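Local coordinates for putative nucleolar GTP-binding protein 1 (Plasmodium falciparum, PDB 2QU8) that probably binds and hydrolyses GTP as a member of the NOG1 family of nucleolar GTPases, and is captured with GDP in its nucleotide pocket, at residues Lys30-Ser35 / Val111-Ile116; Ala52-Gln57 / Asn65-His70; Arg89-Arg94 / Tyr134-Val139; Lys143-Gly148 / Val175-Lys180. All blocks are in the same frame, centred on the assembly; numbering follows the deposited sequence.

How the contacts relate
From the N terminus, the chain runs through 30-35, the first strand of contact 1, and then builds contact 2, a hairpin of neighbouring strands nested within the loop that contact 1 closes. It returns through the sheet to 89-94, the first half of contact 3, before 111-116 completes contact 1. Contacts 1 and 3 therefore cross; 134-139 closes the loop of contact 3, and its I136 packs on S35 and F114 of contact 1. Contact 4 follows in series, closed by 175-180 after helix 162-174; its strand 145-150 lies beside strand 110-117. Contacts 1, 2 and 4 lie on one sheet, whereas contact 3 ties helix 126-137 to a loop.

Contact 1: Lys30-Ser35 / Val111-Ile116; sequences KTIILS and VILFII
With OG of S35 (chi1 -180°) and CG of F114 (chi1 -172°) both lying opposite their own backbone N, beside the carbonyl carbon, the hydroxyl reaches the ring's edge, near its plane, S35 OG 3.3 Å from F114 CD1. The hydroxyl is spent elsewhere, on the carbonyl oxygen of L87, and meets the phenyl only by packing. Beneath these side chains the two strands run parallel, and five backbone bonds join them in the alternating parallel pattern; I33 N to V111 O (2.9 Å) is close to straight, at 173°. I33 and S35 each use both N and O across the seam. One face is aliphatic: I32 lies alongside V111 and, through CG2, reaches L113 CB at 3.7 Å, while L34 CD2 touches L113 CD2 at 3.7 Å and continues to I115 CD1 at 3.9 Å. The other goes from I33 and I112, whose ends meet at an angle with CD1 of I33 3.8 Å from CD1 of I112, to S35 and F114. All the touching residues are buried. Helix 192-222 covers I32, and helix 126-137 covers F114 with L132 and with F133, which meets its ring edge-to-face. Such a buried parallel pair, with strand 30-35 leading into a P-loop-like stretch, belongs to the core of the alpha/beta fold of P-loop GTPases.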
loop_
_atom_site.group_PDB
_atom_site.type_symbol
_atom_site.label_atom_id
_atom_site.label_comp_id
_atom_site.label_asym_id
_atom_site.label_seq_id
_atom_site.Cartn_x
_atom_site.Cartn_y
_atom_site.Cartn_z
ATOM N N LYS A 30 -13.123 -4.274 0.625
ATOM C CA LYS A 30 -11.967 -3.789 1.378
ATOM C C LYS A 30 -10.672 -4.322 0.753
ATOM O O LYS A 30 -10.527 -5.526 0.530
ATOM C CB LYS A 30 -12.071 -4.198 2.844
ATOM C CG LYS A 30 -13.275 -3.601 3.565
ATOM C CD LYS A 30 -13.304 -4.000 5.035
ATOM C CE LYS A 30 -13.723 -5.441 5.227
ATOM N NZ LYS A 30 -15.096 -5.700 4.689
ATOM N N THR A 31 -9.745 -3.415 0.462
ATOM C CA THR A 31 -8.565 -3.756 -0.317
ATOM C C THR A 31 -7.274 -3.210 0.278
ATOM O O THR A 31 -7.208 -2.050 0.693
ATOM C CB THR A 31 -8.696 -3.208 -1.774
ATOM O OG1 THR A 31 -9.891 -3.710 -2.380
ATOM C CG2 THR A 31 -7.483 -3.591 -2.641
ATOM N N ILE A 32 -6.240 -4.041 0.295
ATOM C CA ILE A 32 -4.880 -3.533 0.449
ATOM C C ILE A 32 -4.258 -3.371 -0.951
ATOM O O ILE A 32 -4.186 -4.320 -1.731
ATOM C CB ILE A 32 -4.012 -4.436 1.361
ATOM C CG1 ILE A 32 -4.627 -4.529 2.770
ATOM C CG2 ILE A 32 -2.599 -3.895 1.470
ATOM C CD1 ILE A 32 -4.034 -5.658 3.594
ATOM N N ILE A 33 -3.843 -2.154 -1.267
ATOM C CA ILE A 33 -3.189 -1.869 -2.540
ATOM C C ILE A 33 -1.692 -1.881 -2.314
ATOM O O ILE A 33 -1.167 -1.027 -1.603
ATOM C CB ILE A 33 -3.635 -0.495 -3.102
ATOM C CG1 ILE A 33 -5.156 -0.486 -3.297
ATOM C CG2 ILE A 33 -2.875 -0.163 -4.417
ATOM C CD1 ILE A 33 -5.787 0.915 -3.283
ATOM N N LEU A 34 -1.005 -2.858 -2.900
ATOM C CA LEU A 34 0.442 -2.942 -2.743
ATOM C C LEU A 34 1.177 -2.020 -3.704
ATOM O O LEU A 34 0.850 -1.949 -4.896
ATOM C CB LEU A 34 0.942 -4.378 -2.900
ATOM C CG LEU A 34 0.641 -5.331 -1.742
ATOM C CD1 LEU A 34 0.800 -6.766 -2.229
ATOM C CD2 LEU A 34 1.547 -5.042 -0.541
ATOM N N SER A 35 2.190 -1.343 -3.172
ATOM C CA SER A 35 3.037 -0.445 -3.951
ATOM C C SER A 35 4.468 -0.487 -3.407
ATOM O O SER A 35 4.696 -0.904 -2.273
ATOM C CB SER A 35 2.457 0.972 -3.908
ATOM O OG SER A 35 3.244 1.885 -4.657
ATOM N N VAL A 111 -6.620 0.710 1.352
ATOM C CA VAL A 111 -5.509 1.310 2.075
ATOM C C VAL A 111 -4.239 0.933 1.299
ATOM O O VAL A 111 -4.156 -0.167 0.759
ATOM C CB VAL A 111 -5.448 0.786 3.542
ATOM C CG1 VAL A 111 -5.333 -0.737 3.587
ATOM C CG2 VAL A 111 -4.308 1.417 4.311
ATOM N N ILE A 112 -3.270 1.839 1.224
ATOM C CA ILE A 112 -2.023 1.553 0.500
ATOM C C ILE A 112 -1.033 0.888 1.431
ATOM O O ILE A 112 -0.848 1.333 2.565
ATOM C CB ILE A 112 -1.346 2.838 -0.062
ATOM C CG1 ILE A 112 -2.372 3.778 -0.704
ATOM C CG2 ILE A 112 -0.184 2.493 -1.041
ATOM C CD1 ILE A 112 -3.153 3.187 -1.879
ATOM N N LEU A 113 -0.417 -0.195 0.972
ATOM C CA LEU A 113 0.767 -0.706 1.639
ATOM C C LEU A 113 1.952 -0.463 0.708
ATOM O O LEU A 113 2.117 -1.170 -0.286
ATOM C CB LEU A 113 0.630 -2.191 2.000
ATOM C CG LEU A 113 1.834 -2.898 2.648
ATOM C CD1 LEU A 113 2.399 -2.151 3.863
ATOM C CD2 LEU A 113 1.457 -4.316 3.038
ATOM N N PHE A 114 2.742 0.559 1.032
ATOM C CA PHE A 114 3.963 0.887 0.301
ATOM C C PHE A 114 5.143 0.252 1.013
ATOM O O PHE A 114 5.475 0.609 2.152
ATOM C CB PHE A 114 4.173 2.410 0.144
ATOM C CG PHE A 114 5.321 2.769 -0.775
ATOM C CD1 PHE A 114 5.101 2.996 -2.133
ATOM C CD2 PHE A 114 6.625 2.842 -0.291
ATOM C CE1 PHE A 114 6.163 3.310 -2.990
ATOM C CE2 PHE A 114 7.693 3.150 -1.139
ATOM C CZ PHE A 114 7.458 3.388 -2.486
ATOM N N ILE A 115 5.777 -0.692 0.326
ATOM C CA ILE A 115 6.855 -1.459 0.909
ATOM C C ILE A 115 8.215 -0.905 0.499
ATOM O O ILE A 115 8.486 -0.700 -0.691
ATOM C CB ILE A 115 6.751 -2.963 0.561
ATOM C CG1 ILE A 115 5.395 -3.521 1.037
ATOM C CG2 ILE A 115 7.940 -3.732 1.165
ATOM C CD1 ILE A 115 5.172 -5.008 0.787
ATOM N N ILE A 116 9.042 -0.652 1.513
ATOM C CA ILE A 116 10.439 -0.292 1.353
ATOM C C ILE A 116 11.285 -1.471 1.824
ATOM O O ILE A 116 11.146 -1.942 2.959
ATOM C CB ILE A 116 10.812 0.986 2.174
ATOM C CG1 ILE A 116 10.032 2.212 1.672
ATOM C CG2 ILE A 116 12.334 1.251 2.143
ATOM C CD1 ILE A 116 10.165 3.460 2.549
#

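Contact 2: Ala52-Gln57 / Asn65-His70; sequences ANVDVQ and NLYVGH
D55 and H70, set diagonally across two antiparallel strands, are joined twice: directly by a weak bond from H70 NE2 to D55 OD1 (3.3 Å), and through one water. The water donates to D55 OD1 at 2.6 Å and lies 2.8 Å from H70 NE2, in the plane of the imidazole at its edge. In both residues CG lies opposite the carbonyl carbon (chi1 -72° in D55, -56° in H70) as the two reach across the strands. Carboxylate and ring planes stand 69° apart, and OD1 lies at the ring's edge, near its plane. The other ring nitrogen, ND1, is weakly bonded to K29 NZ, which, with D55, would tend to fix the ring's rotation. Beneath, D55 pairs with V68 and Q57 with L66 as hydrogen-bonded pairs, and H70 N closes the row on N53 O. On the opposite face, V54 CG1 meets the ring edge of Y67 at CD1 (4.0 Å), while V56 CG2 approaches Y67 CE1 obliquely at 3.7 Å. Helix 42-49 touches V54 and Y67. The whole is a beta hairpin at one margin of the sheet, strand 54-57 outermost; its connecting loop, part of which is not modelled, is consistent with the first switch region of related GTPases.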
loop_
_atom_site.group_PDB
_atom_site.type_symbol
_atom_site.label_atom_id
_atom_site.label_comp_id
_atom_site.label_asym_id
_atom_site.label_seq_id
_atom_site.Cartn_x
_atom_site.Cartn_y
_atom_site.Cartn_z
ATOM N N ALA A 52 -1.808 -17.801 -1.064
ATOM C CA ALA A 52 -1.804 -17.949 -2.526
ATOM C C ALA A 52 -3.184 -18.050 -3.192
ATOM O O ALA A 52 -3.294 -18.516 -4.336
ATOM C CB ALA A 52 -0.885 -19.109 -2.965
ATOM N N ASN A 53 -4.232 -17.592 -2.502
ATOM C CA ASN A 53 -5.561 -17.512 -3.117
ATOM C C ASN A 53 -5.612 -16.270 -3.993
ATOM O O ASN A 53 -6.117 -15.226 -3.590
ATOM C CB ASN A 53 -6.686 -17.512 -2.074
ATOM C CG ASN A 53 -8.081 -17.530 -2.705
ATOM O OD1 ASN A 53 -9.085 -17.396 -2.005
ATOM N ND2 ASN A 53 -8.146 -17.696 -4.029
ATOM N N VAL A 54 -5.066 -16.413 -5.194
ATOM C CA VAL A 54 -4.697 -15.291 -6.032
ATOM C C VAL A 54 -5.232 -15.504 -7.442
ATOM O O VAL A 54 -4.974 -16.538 -8.080
ATOM C CB VAL A 54 -3.148 -15.098 -6.051
ATOM C CG1 VAL A 54 -2.704 -14.143 -7.157
ATOM C CG2 VAL A 54 -2.640 -14.616 -4.685
ATOM N N ASP A 55 -6.005 -14.531 -7.911
ATOM C CA ASP A 55 -6.449 -14.529 -9.290
ATOM C C ASP A 55 -5.479 -13.708 -10.120
ATOM O O ASP A 55 -5.154 -12.571 -9.776
ATOM C CB ASP A 55 -7.885 -14.015 -9.404
ATOM C CG ASP A 55 -8.897 -15.016 -8.884
ATOM O OD1 ASP A 55 -9.768 -14.625 -8.079
ATOM O OD2 ASP A 55 -8.816 -16.209 -9.264
ATOM N N VAL A 56 -4.991 -14.312 -11.195
ATOM C CA VAL A 56 -4.099 -13.632 -12.121
ATOM C C VAL A 56 -4.954 -13.068 -13.240
ATOM O O VAL A 56 -5.595 -13.811 -13.984
ATOM C CB VAL A 56 -2.993 -14.574 -12.672
ATOM C CG1 VAL A 56 -2.010 -13.801 -13.555
ATOM C CG2 VAL A 56 -2.253 -15.253 -11.530
ATOM N N GLN A 57 -4.978 -11.745 -13.337
ATOM C CA GLN A 57 -5.784 -11.070 -14.341
ATOM C C GLN A 57 -4.871 -10.269 -15.253
ATOM O O GLN A 57 -3.826 -9.781 -14.817
ATOM C CB GLN A 57 -6.845 -10.189 -13.675
ATOM C CG GLN A 57 -7.957 -10.992 -12.987
ATOM C CD GLN A 57 -8.781 -10.168 -12.013
ATOM O OE1 GLN A 57 -8.802 -8.940 -12.086
ATOM N NE2 GLN A 57 -9.471 -10.845 -11.093
ATOM N N ASN A 65 0.453 -8.194 -16.058
ATOM C CA ASN A 65 -0.336 -9.031 -15.155
ATOM C C ASN A 65 -0.716 -8.321 -13.857
ATOM O O ASN A 65 0.132 -7.741 -13.175
ATOM C CB ASN A 65 0.383 -10.355 -14.858
ATOM C CG ASN A 65 -0.069 -11.491 -15.770
ATOM O OD1 ASN A 65 -1.032 -11.352 -16.522
ATOM N ND2 ASN A 65 0.617 -12.631 -15.686
ATOM N N LEU A 66 -2.005 -8.360 -13.541
ATOM C CA LEU A 66 -2.529 -7.819 -12.298
ATOM C C LEU A 66 -2.870 -8.990 -11.381
ATOM O O LEU A 66 -3.387 -10.006 -11.834
ATOM C CB LEU A 66 -3.752 -6.940 -12.598
ATOM C CG LEU A 66 -4.658 -6.363 -11.510
ATOM C CD1 LEU A 66 -5.031 -4.925 -11.839
ATOM C CD2 LEU A 66 -5.900 -7.217 -11.347
ATOM N N TYR A 67 -2.563 -8.857 -10.096
ATOM C CA TYR A 67 -2.765 -9.945 -9.146
ATOM C C TYR A 67 -3.716 -9.532 -8.037
ATOM O O TYR A 67 -3.556 -8.459 -7.446
ATOM C CB TYR A 67 -1.425 -10.382 -8.552
ATOM C CG TYR A 67 -0.469 -10.914 -9.580
ATOM C CD1 TYR A 67 -0.429 -12.273 -9.873
ATOM C CD2 TYR A 67 0.381 -10.058 -10.283
ATOM C CE1 TYR A 67 0.441 -12.772 -10.827
ATOM C CE2 TYR A 67 1.256 -10.549 -11.245
ATOM C CZ TYR A 67 1.274 -11.909 -11.509
ATOM O OH TYR A 67 2.131 -12.418 -12.452
ATOM N N VAL A 68 -4.718 -10.372 -7.782
ATOM C CA VAL A 68 -5.673 -10.134 -6.701
ATOM C C VAL A 68 -5.691 -11.320 -5.743
ATOM O O VAL A 68 -6.230 -12.380 -6.062
ATOM C CB VAL A 68 -7.117 -9.870 -7.198
ATOM C CG1 VAL A 68 -7.994 -9.411 -6.028
ATOM C CG2 VAL A 68 -7.148 -8.830 -8.301
ATOM N N GLY A 69 -5.084 -11.131 -4.579
ATOM C CA GLY A 69 -5.148 -12.112 -3.499
ATOM C C GLY A 69 -6.391 -11.875 -2.662
ATOM O O GLY A 69 -6.914 -10.762 -2.633
ATOM N N HIS A 70 -6.863 -12.922 -1.990
ATOM C CA HIS A 70 -8.044 -12.849 -1.132
ATOM C C HIS A 70 -7.755 -13.424 0.247
ATOM O O HIS A 70 -7.053 -14.435 0.377
ATOM C CB HIS A 70 -9.212 -13.614 -1.769
ATOM C CG HIS A 70 -9.557 -13.144 -3.148
ATOM N ND1 HIS A 70 -10.436 -12.107 -3.383
ATOM C CD2 HIS A 70 -9.121 -13.550 -4.364
ATOM C CE1 HIS A 70 -10.536 -11.904 -4.684
ATOM N NE2 HIS A 70 -9.747 -12.765 -5.302
HETATM O O HOH W 1 -10.482 -12.096 -7.907
#

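Contact 3: Arg89-Arg94 / Tyr134-Val139; sequences RAFENR and YSIKSV
F91 and I136 bury the most surface here, the phenyl ring lying across the isoleucine at about a right angle. I136 CG2 sits over one face of the F91 ring, 3.7 Å from its centroid and only 15° off the normal, a CH-pi contact shifted slightly toward the rim. The branch gets there because CG1 takes the tight slot between the backbone N and the carbonyl carbon (chi1 74°), which leaves CG2 anti to the latter. The packing is close: F91 CE2 comes within 3.3 Å of I136 CB. V139 adds CG1 obliquely against the same ring corner, 3.7 Å from F91 CE2. Here a loop following strand 76-82, in the place that switch II occupies in Ras-like GTPases, leans on the C-terminal end of helix 126-137; by that analogy the loop may respond to the nucleotide, and R89 lies about 8 Å by its side chain from the bound GDP. S135, third in buried area, meets A90, its OG packed 3.2 Å from A90 CB. The two segments share van der Waals contact alone. Helix 96-106 adds I102, which touches both F91 and V139, and R94 reaches the same helix at M99 and I102.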
loop_
_atom_site.group_PDB
_atom_site.type_symbol
_atom_site.label_atom_id
_atom_site.label_comp_id
_atom_site.label_asym_id
_atom_site.label_seq_id
_atom_site.Cartn_x
_atom_site.Cartn_y
_atom_site.Cartn_z
ATOM N N ARG A 89 6.975 2.145 -10.011
ATOM C CA ARG A 89 7.826 3.139 -10.659
ATOM C C ARG A 89 7.078 4.464 -10.832
ATOM O O ARG A 89 5.843 4.498 -10.794
ATOM C CB ARG A 89 8.357 2.616 -12.002
ATOM C CG ARG A 89 7.290 2.179 -12.998
ATOM C CD ARG A 89 7.860 1.171 -13.985
ATOM N NE ARG A 89 7.887 -0.168 -13.398
ATOM C CZ ARG A 89 8.742 -1.129 -13.737
ATOM N NH1 ARG A 89 9.657 -0.917 -14.681
ATOM N NH2 ARG A 89 8.675 -2.311 -13.135
ATOM N N ALA A 90 7.835 5.544 -11.020
ATOM C CA ALA A 90 7.267 6.882 -11.145
ATOM C C ALA A 90 6.350 6.998 -12.359
ATOM O O ALA A 90 6.486 6.257 -13.334
ATOM C CB ALA A 90 8.380 7.946 -11.179
ATOM N N PHE A 91 5.411 7.935 -12.281
ATOM C CA PHE A 91 4.321 8.042 -13.251
ATOM C C PHE A 91 4.637 8.834 -14.523
ATOM O O PHE A 91 3.862 8.796 -15.485
ATOM C CB PHE A 91 3.076 8.618 -12.566
ATOM C CG PHE A 91 2.505 7.732 -11.495
ATOM C CD1 PHE A 91 2.470 6.347 -11.653
ATOM C CD2 PHE A 91 1.984 8.281 -10.330
ATOM C CE1 PHE A 91 1.936 5.523 -10.659
ATOM C CE2 PHE A 91 1.436 7.473 -9.347
ATOM C CZ PHE A 91 1.414 6.085 -9.507
ATOM N N GLU A 92 5.772 9.535 -14.527
ATOM C CA GLU A 92 6.186 10.392 -15.646
ATOM C C GLU A 92 6.139 9.720 -17.016
ATOM O O GLU A 92 5.841 10.370 -18.017
ATOM C CB GLU A 92 7.608 10.898 -15.428
ATOM C CG GLU A 92 7.748 12.091 -14.513
ATOM C CD GLU A 92 9.184 12.581 -14.453
ATOM O OE1 GLU A 92 10.084 11.747 -14.193
ATOM O OE2 GLU A 92 9.416 13.794 -14.674
ATOM N N ASN A 93 6.448 8.427 -17.050
ATOM C CA ASN A 93 6.591 7.690 -18.304
ATOM C C ASN A 93 5.317 6.965 -18.746
ATOM O O ASN A 93 5.257 6.442 -19.860
ATOM C CB ASN A 93 7.755 6.690 -18.202
ATOM C CG ASN A 93 9.113 7.370 -18.062
ATOM O OD1 ASN A 93 9.290 8.533 -18.438
ATOM N ND2 ASN A 93 10.083 6.636 -17.525
ATOM N N ARG A 94 4.307 6.925 -17.875
ATOM C CA ARG A 94 3.038 6.267 -18.195
ATOM C C ARG A 94 2.324 6.964 -19.349
ATOM O O ARG A 94 2.389 8.190 -19.484
ATOM C CB ARG A 94 2.098 6.246 -16.982
ATOM C CG ARG A 94 2.599 5.551 -15.728
ATOM C CD ARG A 94 3.067 4.118 -15.945
ATOM N NE ARG A 94 4.493 4.019 -15.636
ATOM C CZ ARG A 94 5.435 3.614 -16.478
ATOM N NH1 ARG A 94 5.130 3.223 -17.707
ATOM N NH2 ARG A 94 6.693 3.581 -16.072
ATOM N N TYR A 134 7.118 9.475 -2.647
ATOM C CA TYR A 134 6.618 10.840 -2.820
ATOM C C TYR A 134 6.075 11.042 -4.222
ATOM O O TYR A 134 5.053 11.698 -4.412
ATOM C CB TYR A 134 7.710 11.873 -2.551
ATOM C CG TYR A 134 8.206 11.934 -1.121
ATOM C CD1 TYR A 134 7.325 12.020 -0.043
ATOM C CD2 TYR A 134 9.563 11.941 -0.852
ATOM C CE1 TYR A 134 7.805 12.089 1.280
ATOM C CE2 TYR A 134 10.045 12.016 0.443
ATOM C CZ TYR A 134 9.170 12.084 1.505
ATOM O OH TYR A 134 9.692 12.154 2.783
ATOM N N SER A 135 6.761 10.452 -5.193
ATOM C CA SER A 135 6.448 10.628 -6.605
ATOM C C SER A 135 5.077 10.063 -6.980
ATOM O O SER A 135 4.450 10.528 -7.939
ATOM C CB SER A 135 7.559 10.004 -7.457
ATOM O OG SER A 135 7.105 9.667 -8.748
ATOM N N ILE A 136 4.610 9.079 -6.214
ATOM C CA ILE A 136 3.385 8.356 -6.555
ATOM C C ILE A 136 2.289 8.355 -5.480
ATOM O O ILE A 136 1.204 7.814 -5.709
ATOM C CB ILE A 136 3.680 6.881 -6.982
ATOM C CG1 ILE A 136 4.052 6.010 -5.777
ATOM C CG2 ILE A 136 4.732 6.819 -8.107
ATOM C CD1 ILE A 136 3.887 4.542 -6.037
ATOM N N LYS A 137 2.558 8.938 -4.316
ATOM C CA LYS A 137 1.572 8.915 -3.235
ATOM C C LYS A 137 0.495 9.979 -3.467
ATOM O O LYS A 137 -0.558 9.967 -2.823
ATOM C CB LYS A 137 2.240 9.035 -1.854
ATOM C CG LYS A 137 2.049 10.344 -1.098
ATOM C CD LYS A 137 3.128 11.363 -1.385
ATOM C CE LYS A 137 2.865 12.642 -0.596
ATOM N NZ LYS A 137 4.005 13.600 -0.664
ATOM N N SER A 138 0.775 10.875 -4.414
ATOM C CA SER A 138 -0.149 11.929 -4.824
ATOM C C SER A 138 -1.380 11.402 -5.581
ATOM O O SER A 138 -2.439 12.029 -5.548
ATOM C CB SER A 138 0.592 13.001 -5.637
ATOM O OG SER A 138 1.770 12.476 -6.249
ATOM N N VAL A 139 -1.250 10.253 -6.247
ATOM C CA VAL A 139 -2.404 9.624 -6.912
ATOM C C VAL A 139 -3.402 9.076 -5.876
ATOM O O VAL A 139 -4.599 8.972 -6.153
ATOM C CB VAL A 139 -1.981 8.533 -7.950
ATOM C CG1 VAL A 139 -1.600 7.220 -7.275
ATOM C CG2 VAL A 139 -3.087 8.299 -8.982
#

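Contact 4: Lys143-Gly148 / Val175-Lys180; sequences KSIVIG and VKNPIK
I145 and I179 pair in a parallel beta-alpha-beta crossover, in which strand 145-150 passes through helix 162-174 to strand 179-183 at the margin of the sheet. The strands are stitched by backbone bonds of the parallel type: I145 N takes P178 O at 3.0 Å, K180 N returns to I145 O, and I147 N closes on K180 O at 2.8 Å. Ahead of the strand proper a side chain takes over the same task. N177, its CG beside the backbone N (chi1 -42°), directs ND2 onto a lone pair of K143 O, 3.0 Å away in the carbonyl plane, with N-H...O at 154°; the acceptor lies almost within the amide plane too, so the bond is well formed. A weak second bond from N177 ND2 goes to F140 O, which gives the amide two carbonyl partners. Over that amide the end of I145 rests aslant, I145 CD1 lying 3.7 Å from N177 CG. I145 and I179 then run alongside each other, I145 CB to I179 CG1 3.7 Å, and I147 meets the far end of I179 more loosely. On the other face S144 OG packs against the proline ring, 3.2 Å from P178 CG. Helix 126-137 lies over I145 and I147 through F133, helix 192-222 over V146 and K180 through L202, and strand 110-117 takes the remaining edge of strand 145-150, where V146 bonds by backbone to I112 and F114.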
loop_
_atom_site.group_PDB
_atom_site.type_symbol
_atom_site.label_atom_id
_atom_site.label_comp_id
_atom_site.label_asym_id
_atom_site.label_seq_id
_atom_site.Cartn_x
_atom_site.Cartn_y
_atom_site.Cartn_z
ATOM N N LYS A 143 -5.987 8.594 0.787
ATOM C CA LYS A 143 -6.271 7.370 1.529
ATOM C C LYS A 143 -5.254 7.191 2.644
ATOM O O LYS A 143 -4.236 7.884 2.689
ATOM C CB LYS A 143 -6.178 6.157 0.600
ATOM C CG LYS A 143 -7.163 6.143 -0.525
ATOM C CD LYS A 143 -6.909 4.958 -1.430
ATOM C CE LYS A 143 -8.207 4.463 -2.039
ATOM N NZ LYS A 143 -9.070 5.577 -2.548
ATOM N N SER A 144 -5.536 6.252 3.536
ATOM C CA SER A 144 -4.559 5.791 4.507
ATOM C C SER A 144 -3.422 5.022 3.841
ATOM O O SER A 144 -3.603 4.412 2.787
ATOM C CB SER A 144 -5.232 4.919 5.555
ATOM O OG SER A 144 -5.676 5.718 6.632
ATOM N N ILE A 145 -2.251 5.071 4.471
ATOM C CA ILE A 145 -1.052 4.402 3.974
ATOM C C ILE A 145 -0.338 3.710 5.119
ATOM O O ILE A 145 -0.163 4.289 6.194
ATOM C CB ILE A 145 -0.067 5.410 3.291
ATOM C CG1 ILE A 145 -0.752 6.154 2.135
ATOM C CG2 ILE A 145 1.222 4.693 2.816
ATOM C CD1 ILE A 145 -0.012 7.391 1.625
ATOM N N VAL A 146 0.060 2.464 4.902
ATOM C CA VAL A 146 1.030 1.831 5.781
ATOM C C VAL A 146 2.363 1.803 5.032
ATOM O O VAL A 146 2.412 1.402 3.869
ATOM C CB VAL A 146 0.601 0.404 6.209
ATOM C CG1 VAL A 146 1.657 -0.243 7.091
ATOM C CG2 VAL A 146 -0.742 0.441 6.934
ATOM N N ILE A 147 3.429 2.261 5.686
ATOM C CA ILE A 147 4.771 2.106 5.133
ATOM C C ILE A 147 5.336 0.826 5.710
ATOM O O ILE A 147 5.506 0.706 6.928
ATOM C CB ILE A 147 5.730 3.292 5.471
ATOM C CG1 ILE A 147 5.144 4.647 5.046
ATOM C CG2 ILE A 147 7.111 3.064 4.850
ATOM C CD1 ILE A 147 5.040 4.881 3.557
ATOM N N GLY A 148 5.596 -0.143 4.837
ATOM C CA GLY A 148 6.157 -1.409 5.265
ATOM C C GLY A 148 7.658 -1.418 5.087
ATOM O O GLY A 148 8.156 -1.192 3.984
ATOM N N VAL A 175 3.468 14.325 4.477
ATOM C CA VAL A 175 2.273 13.584 4.080
ATOM C C VAL A 175 1.029 14.020 4.856
ATOM O O VAL A 175 1.034 14.061 6.089
ATOM C CB VAL A 175 2.519 12.048 4.198
ATOM C CG1 VAL A 175 1.230 11.268 4.177
ATOM C CG2 VAL A 175 3.438 11.573 3.078
ATOM N N LYS A 176 -0.027 14.350 4.112
ATOM C CA LYS A 176 -1.324 14.704 4.693
ATOM C C LYS A 176 -2.145 13.456 5.025
ATOM O O LYS A 176 -2.979 13.481 5.936
ATOM C CB LYS A 176 -2.106 15.639 3.761
ATOM C CG LYS A 176 -1.297 16.840 3.281
ATOM C CD LYS A 176 -2.158 18.076 3.092
ATOM C CE LYS A 176 -1.285 19.311 2.898
ATOM N NZ LYS A 176 -2.049 20.565 3.129
ATOM N N ASN A 177 -1.898 12.374 4.282
ATOM C CA ASN A 177 -2.519 11.073 4.536
ATOM C C ASN A 177 -2.213 10.579 5.950
ATOM O O ASN A 177 -1.108 10.793 6.451
ATOM C CB ASN A 177 -2.021 10.018 3.533
ATOM C CG ASN A 177 -1.924 10.543 2.106
ATOM O OD1 ASN A 177 -1.038 11.335 1.777
ATOM N ND2 ASN A 177 -2.816 10.072 1.244
ATOM N N PRO A 178 -3.194 9.936 6.610
ATOM C CA PRO A 178 -2.877 9.204 7.838
ATOM C C PRO A 178 -1.953 8.014 7.535
ATOM O O PRO A 178 -2.223 7.235 6.618
ATOM C CB PRO A 178 -4.247 8.742 8.347
ATOM C CG PRO A 178 -5.148 8.810 7.180
ATOM C CD PRO A 178 -4.628 9.883 6.280
ATOM N N ILE A 179 -0.862 7.905 8.288
ATOM C CA ILE A 179 0.203 6.955 7.988
ATOM C C ILE A 179 0.629 6.160 9.213
ATOM O O ILE A 179 0.793 6.724 10.295
ATOM C CB ILE A 179 1.439 7.673 7.350
ATOM C CG1 ILE A 179 1.251 7.800 5.838
ATOM C CG2 ILE A 179 2.755 6.936 7.654
ATOM C CD1 ILE A 179 2.547 7.965 5.063
ATOM N N LYS A 180 0.810 4.850 9.030
ATOM C CA LYS A 180 1.427 4.000 10.050
ATOM C C LYS A 180 2.656 3.272 9.499
ATOM O O LYS A 180 2.800 3.118 8.284
ATOM C CB LYS A 180 0.416 2.989 10.619
ATOM C CG LYS A 180 -0.790 3.598 11.342
ATOM C CD LYS A 180 -0.374 4.527 12.487
ATOM C CE LYS A 180 -1.492 5.505 12.852
ATOM N NZ LYS A 180 -1.050 6.560 13.831
#